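Local coordinates for NEQ263 (Nanoarchaeum equitans Kin4-M, PDB 5BN3), which probably binds ATP as one of the two subunit types in the NeqA-NeqB catalytic core of an archaeal ATP synthase, at residues B[68-73]-B[182-187]. Sequence-based numbering, arbitrary orientation.
Sequences DYIGGI and IMNSAI
G72 and I187 join the start of strand 73-75 to strand 185-190, a parallel pairing at the margin of the P-loop-type nucleotide-binding domain. I187 N donates to G72 O at 3.1 Å, in the carbonyl plane, and the backbone of I187 is also hydrogen-bonded to F74, so that I187 bridges both neighbours of I73 in the manner of parallel strands. A CA-H...O contact from I73 CA to I187 O (3.4 Å) adds to this pairing. The side chains of I73 and I187 leave the same face of the sheet, CG1 of I73 lying 4.2 Å from CB of I187, and both rest on I173 of helix 166-178. Just before the strand, Y69 to G72 form a type II beta turn closed by G72 N to Y69 O. The turn directs G71 N to S185 O, a short bond of 2.6 Å with an angle of 160° at the hydrogen, the donor tilted 33° from the carbonyl plane. One water lies 2.8 Å from G72 O and 3.0 Å from S185 O, with more acceptors around it than it has protons. On the other face, A186 CB packs against the turn, 3.6 Å from Y69 O, and L209 of helix 196-215 covers both A186 and Y69. I70 CG2, anti to its backbone N, reaches M183 O at 3.4 Å and lies beside the amide oxygen of N184; that oxygen is held by T156 OG1. Farther out, Y69 OH is bonded to A64 O and its ring meets that of F74, the planes at about 50°.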
# COMPACT_ATOMS: atom_id res chain seq x y z
N ASP B 68 48.48 4.16 14.22
CA ASP B 68 48.43 3.18 15.30
C ASP B 68 47.28 2.19 15.13
O ASP B 68 47.37 1.05 15.58
CB ASP B 68 48.32 3.88 16.66
CG ASP B 68 49.59 4.63 17.04
OD1 ASP B 68 50.64 4.38 16.42
OD2 ASP B 68 49.53 5.46 17.97
N TYR B 69 46.20 2.62 14.48
CA TYR B 69 45.03 1.77 14.26
C TYR B 69 45.36 0.58 13.37
O TYR B 69 44.74 -0.48 13.48
CB TYR B 69 43.89 2.58 13.63
CG TYR B 69 43.28 3.60 14.56
CD1 TYR B 69 43.78 4.89 14.63
CD2 TYR B 69 42.20 3.28 15.36
CE1 TYR B 69 43.23 5.82 15.47
CE2 TYR B 69 41.63 4.21 16.20
CZ TYR B 69 42.16 5.48 16.25
OH TYR B 69 41.60 6.41 17.09
N ILE B 70 46.34 0.76 12.49
CA ILE B 70 46.73 -0.28 11.56
C ILE B 70 47.28 -1.50 12.30
O ILE B 70 48.25 -1.39 13.06
CB ILE B 70 47.77 0.24 10.54
CG1 ILE B 70 47.24 1.51 9.86
CG2 ILE B 70 48.10 -0.82 9.51
CD1 ILE B 70 48.20 2.13 8.86
N GLY B 71 46.65 -2.65 12.08
CA GLY B 71 47.02 -3.87 12.78
C GLY B 71 46.12 -4.16 13.96
O GLY B 71 46.27 -5.19 14.63
N GLY B 72 45.17 -3.26 14.22
CA GLY B 72 44.31 -3.38 15.38
C GLY B 72 42.84 -3.63 15.08
O GLY B 72 42.38 -3.48 13.95
N ILE B 73 42.12 -4.03 16.13
CA ILE B 73 40.67 -4.23 16.07
C ILE B 73 40.00 -3.35 17.12
O ILE B 73 40.42 -3.32 18.29
CB ILE B 73 40.30 -5.71 16.34
CG1 ILE B 73 40.97 -6.61 15.30
CG2 ILE B 73 38.80 -5.90 16.30
CD1 ILE B 73 40.69 -8.09 15.50
N ILE B 182 46.15 -8.94 7.72
CA ILE B 182 45.69 -8.44 9.01
C ILE B 182 46.57 -7.34 9.61
O ILE B 182 46.07 -6.42 10.27
CB ILE B 182 45.52 -9.61 10.03
CG1 ILE B 182 44.76 -9.15 11.27
CG2 ILE B 182 46.86 -10.22 10.40
CD1 ILE B 182 43.30 -8.86 11.02
N MET B 183 47.88 -7.40 9.36
CA MET B 183 48.80 -6.43 9.93
C MET B 183 48.70 -5.06 9.25
O MET B 183 49.05 -4.04 9.84
CB MET B 183 50.25 -6.94 9.87
CG MET B 183 50.45 -8.29 10.54
SD MET B 183 52.16 -8.59 11.01
CE MET B 183 52.36 -7.41 12.35
N ASN B 184 48.21 -5.05 8.02
CA ASN B 184 47.96 -3.79 7.32
C ASN B 184 46.46 -3.54 7.18
O ASN B 184 45.97 -3.12 6.13
CB ASN B 184 48.64 -3.78 5.95
CG ASN B 184 48.83 -2.37 5.41
OD1 ASN B 184 48.63 -1.38 6.12
ND2 ASN B 184 49.21 -2.27 4.14
N SER B 185 45.74 -3.78 8.27
CA SER B 185 44.30 -3.55 8.31
C SER B 185 43.87 -2.92 9.63
O SER B 185 44.49 -3.15 10.66
CB SER B 185 43.54 -4.86 8.09
OG SER B 185 43.87 -5.43 6.83
N ALA B 186 42.82 -2.11 9.57
CA ALA B 186 42.19 -1.58 10.77
C ALA B 186 40.73 -2.02 10.75
O ALA B 186 40.03 -1.78 9.76
CB ALA B 186 42.30 -0.07 10.83
N ILE B 187 40.28 -2.66 11.82
CA ILE B 187 38.94 -3.23 11.85
C ILE B 187 38.07 -2.58 12.93
O ILE B 187 38.46 -2.50 14.09
CB ILE B 187 38.99 -4.76 12.04
CG1 ILE B 187 39.75 -5.40 10.88
CG2 ILE B 187 37.60 -5.34 12.14
CD1 ILE B 187 39.99 -6.89 11.03
O HOH W 1 43.58 -5.45 12.34